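Local coordinates for protein zinc chaperone AztD (Citrobacter koseri, PDB 6CMK) that acts as a periplasmic zinc chaperone, handing one zinc ion directly to the solute-binding protein AztC of the AztABCD zinc transport system, at residues I96-I107 and A397-H405. Sequence-based numbering, arbitrary orientation. Where two conformers were deposited one is given.
Sequences IAFHDHGDHADI and AVGGSGKVH. With ZN (zinc ion), chain I.
Asp106 and Lys403 form a single backbone bridge where strands 105-107 and 397-403 cross at 102°: Lys403 N donates to Ala105 O (2.8 Å), and Ile107 N to Lys403 O (3.1 Å). It illustrates how a brief backbone join between two sheets can bring distant metal ligands together. With CG beside its backbone N (chi1 -69°), Asp106 carries OD1 to the zinc at 2.2 Å. His101 approaches the metal through ND1, the zinc lying in the plane of its ring, and His104 also belongs to the site. His405, the last ordered residue, completes the set: its NE2, though 2.9 Å from the modelled zinc, lies 3.1 Å from Asp106 OD1, the ring turned 66° against the carboxylate. Of the two high-affinity sites, this one passes its zinc to AztC. Phe98 sets CZ 3.6 Å from Gly400 CA, and Ile107 CG2 packs on the Gly402 backbone and lies 3.8 Å from Val404 CG2. His169 and His216 of the second subunit stack on His405 and His101. Strand 392-403 pairs with strand 32-42, closing the beta-propeller by joining its first and last strands in one blade, while strands 88-100 and 105-109 belong to the next sheet along the chain.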
loop_
_atom_site.group_PDB
_atom_site.type_symbol
_atom_site.label_atom_id
_atom_site.label_comp_id
_atom_site.label_asym_id
_atom_site.label_seq_id
_atom_site.Cartn_x
_atom_site.Cartn_y
_atom_site.Cartn_z
ATOM N N ILE B 96 -0.486 11.178 -11.915
ATOM C CA ILE B 96 -1.215 10.807 -10.708
ATOM C C ILE B 96 -0.236 10.118 -9.774
ATOM O O ILE B 96 0.379 9.113 -10.145
ATOM C CB ILE B 96 -2.415 9.889 -10.998
ATOM C CG1 ILE B 96 -3.409 10.594 -11.929
ATOM C CG2 ILE B 96 -3.088 9.499 -9.681
ATOM C CD1 ILE B 96 -4.555 9.711 -12.423
ATOM N N ALA B 97 -0.089 10.655 -8.566
ATOM C CA ALA B 97 0.782 10.057 -7.577
ATOM C C ALA B 97 0.158 10.232 -6.200
ATOM O O ALA B 97 -0.662 11.128 -5.978
ATOM C CB ALA B 97 2.188 10.676 -7.628
ATOM N N PHE B 98 0.545 9.355 -5.282
ATOM C CA PHE B 98 -0.036 9.325 -3.951
ATOM C C PHE B 98 1.019 9.423 -2.860
ATOM O O PHE B 98 2.202 9.128 -3.063
ATOM C CB PHE B 98 -0.850 8.053 -3.738
ATOM C CG PHE B 98 -2.020 7.936 -4.662
ATOM C CD1 PHE B 98 -3.208 8.597 -4.386
ATOM C CD2 PHE B 98 -1.923 7.173 -5.820
ATOM C CE1 PHE B 98 -4.310 8.483 -5.241
ATOM C CE2 PHE B 98 -3.012 7.061 -6.673
ATOM C CZ PHE B 98 -4.194 7.719 -6.390
ATOM N N HIS B 99 0.560 9.878 -1.696
ATOM C CA HIS B 99 1.329 9.836 -0.462
ATOM C C HIS B 99 0.548 9.036 0.571
ATOM O O HIS B 99 -0.634 9.311 0.806
ATOM C CB HIS B 99 1.608 11.239 0.068
ATOM C CG HIS B 99 2.372 12.100 -0.882
ATOM N ND1 HIS B 99 3.725 11.951 -1.093
ATOM C CD2 HIS B 99 1.974 13.121 -1.678
ATOM C CE1 HIS B 99 4.128 12.842 -1.982
ATOM N NE2 HIS B 99 3.084 13.565 -2.351
ATOM N N ASP B 100 1.221 8.064 1.187
ATOM C CA ASP B 100 0.628 7.143 2.159
ATOM C C ASP B 100 0.735 7.761 3.547
ATOM O O ASP B 100 1.803 7.740 4.161
ATOM C CB ASP B 100 1.350 5.800 2.096
ATOM C CG ASP B 100 0.762 4.754 3.033
ATOM O OD1 ASP B 100 -0.118 5.090 3.846
ATOM O OD2 ASP B 100 1.198 3.580 2.940
ATOM N N HIS B 101 -0.378 8.282 4.065
ATOM C CA HIS B 101 -0.382 8.997 5.336
ATOM C C HIS B 101 -1.148 8.248 6.427
ATOM O O HIS B 101 -1.722 8.860 7.331
ATOM C CB HIS B 101 -0.925 10.406 5.121
ATOM C CG HIS B 101 0.074 11.315 4.469
ATOM N ND1 HIS B 101 -0.197 12.624 4.141
ATOM C CD2 HIS B 101 1.360 11.095 4.101
ATOM C CE1 HIS B 101 0.876 13.172 3.593
ATOM N NE2 HIS B 101 1.835 12.263 3.557
ATOM N N GLY B 102 -1.128 6.920 6.365
ATOM C CA GLY B 102 -1.679 6.099 7.424
ATOM C C GLY B 102 -3.187 6.000 7.373
ATOM O O GLY B 102 -3.734 5.120 6.706
ATOM N N ASP B 103 -3.867 6.910 8.059
ATOM C CA ASP B 103 -5.325 6.903 8.060
ATOM C C ASP B 103 -5.910 7.553 6.815
ATOM O O ASP B 103 -7.119 7.434 6.585
ATOM C CB ASP B 103 -5.859 7.609 9.309
ATOM C CG ASP B 103 -5.557 9.094 9.318
ATOM O OD1 ASP B 103 -6.355 9.867 8.749
ATOM O OD2 ASP B 103 -4.524 9.489 9.899
ATOM N N HIS B 104 -5.089 8.225 6.012
ATOM C CA HIS B 104 -5.554 8.865 4.794
ATOM C C HIS B 104 -4.436 8.823 3.766
ATOM O O HIS B 104 -3.290 8.487 4.074
ATOM C CB HIS B 104 -5.994 10.309 5.051
ATOM C CG HIS B 104 -4.929 11.159 5.671
ATOM N ND1 HIS B 104 -4.503 10.989 6.970
ATOM C CD2 HIS B 104 -4.202 12.185 5.168
ATOM C CE1 HIS B 104 -3.560 11.872 7.242
ATOM N NE2 HIS B 104 -3.359 12.612 6.166
ATOM N N ALA B 105 -4.790 9.160 2.529
ATOM C CA ALA B 105 -3.832 9.300 1.447
ATOM C C ALA B 105 -4.045 10.660 0.805
ATOM O O ALA B 105 -5.167 11.180 0.784
ATOM C CB ALA B 105 -3.983 8.191 0.392
ATOM N N ASP B 106 -2.954 11.246 0.323
ATOM C CA ASP B 106 -2.986 12.451 -0.486
ATOM C C ASP B 106 -2.817 12.059 -1.945
ATOM O O ASP B 106 -2.085 11.121 -2.261
ATOM C CB ASP B 106 -1.863 13.412 -0.104
ATOM C CG ASP B 106 -2.053 14.024 1.263
ATOM O OD1 ASP B 106 -3.035 13.667 1.947
ATOM O OD2 ASP B 106 -1.209 14.862 1.644
ATOM N N ILE B 107 -3.484 12.789 -2.834
ATOM C CA ILE B 107 -3.353 12.566 -4.274
ATOM C C ILE B 107 -2.796 13.830 -4.921
ATOM O O ILE B 107 -3.313 14.935 -4.702
ATOM C CB ILE B 107 -4.691 12.141 -4.918
ATOM C CG1 ILE B 107 -4.477 11.760 -6.389
ATOM C CG2 ILE B 107 -5.755 13.229 -4.787
ATOM C CD1 ILE B 107 -5.735 11.212 -7.084
ATOM N N ALA B 397 -4.034 1.144 -16.952
ATOM C CA ALA B 397 -4.767 2.138 -16.176
ATOM C C ALA B 397 -4.078 2.373 -14.840
ATOM O O ALA B 397 -3.580 1.432 -14.223
ATOM C CB ALA B 397 -6.207 1.688 -15.906
ATOM N N VAL B 398 -4.079 3.625 -14.384
ATOM C CA VAL B 398 -3.597 3.969 -13.049
ATOM C C VAL B 398 -4.619 4.876 -12.378
ATOM O O VAL B 398 -5.480 5.474 -13.027
ATOM C CB VAL B 398 -2.214 4.670 -13.066
ATOM C CG1 VAL B 398 -1.170 3.805 -13.759
ATOM C CG2 VAL B 398 -2.296 6.061 -13.707
ATOM N N GLY B 399 -4.506 4.997 -11.062
ATOM C CA GLY B 399 -5.319 5.970 -10.361
ATOM C C GLY B 399 -5.804 5.454 -9.025
ATOM O O GLY B 399 -5.386 4.404 -8.546
ATOM N N GLY B 400 -6.719 6.220 -8.446
ATOM C CA GLY B 400 -7.246 6.011 -7.099
ATOM C C GLY B 400 -7.888 7.300 -6.602
ATOM O O GLY B 400 -8.367 8.105 -7.389
ATOM N N SER B 401 -7.861 7.501 -5.288
ATOM C CA SER B 401 -8.393 8.752 -4.761
ATOM C C SER B 401 -7.596 9.169 -3.534
ATOM O O SER B 401 -6.913 8.362 -2.903
ATOM C CB SER B 401 -9.889 8.637 -4.430
ATOM O OG SER B 401 -10.105 7.937 -3.216
ATOM N N GLY B 402 -7.668 10.455 -3.222
ATOM C CA GLY B 402 -6.954 10.958 -2.067
ATOM C C GLY B 402 -7.443 12.339 -1.708
ATOM O O GLY B 402 -8.291 12.923 -2.385
ATOM N N LYS B 403 -6.881 12.866 -0.627
ATOM C CA LYS B 403 -7.179 14.229 -0.231
ATOM C C LYS B 403 -6.313 15.222 -0.989
ATOM O O LYS B 403 -5.191 14.924 -1.407
ATOM C CB LYS B 403 -6.967 14.421 1.270
ATOM C CG LYS B 403 -7.927 13.614 2.108
ATOM C CD LYS B 403 -7.848 13.985 3.575
ATOM C CE LYS B 403 -9.192 13.771 4.250
ATOM N NZ LYS B 403 -9.161 14.061 5.708
ATOM N N VAL B 404 -6.866 16.413 -1.165
ATOM C CA VAL B 404 -6.140 17.580 -1.644
ATOM C C VAL B 404 -6.358 18.672 -0.606
ATOM O O VAL B 404 -7.502 19.043 -0.323
ATOM C CB VAL B 404 -6.622 18.023 -3.034
ATOM C CG1 VAL B 404 -5.879 19.269 -3.495
ATOM C CG2 VAL B 404 -6.429 16.887 -4.028
ATOM N N HIS B 405 -5.273 19.155 -0.014
ATOM C CA HIS B 405 -5.386 20.099 1.092
ATOM C C HIS B 405 -5.445 21.538 0.589
ATOM O O HIS B 405 -6.022 22.407 1.248
ATOM C CB HIS B 405 -4.219 19.921 2.072
ATOM C CG HIS B 405 -4.104 18.538 2.632
ATOM N ND1 HIS B 405 -4.881 18.088 3.678
ATOM C CD2 HIS B 405 -3.299 17.503 2.290
ATOM C CE1 HIS B 405 -4.561 16.835 3.956
ATOM N NE2 HIS B 405 -3.604 16.457 3.129
HETATM ZN ZN ZN I . -2.417 13.964 4.036
HETATM O O HOH W 1 -2.669 16.300 -2.448
#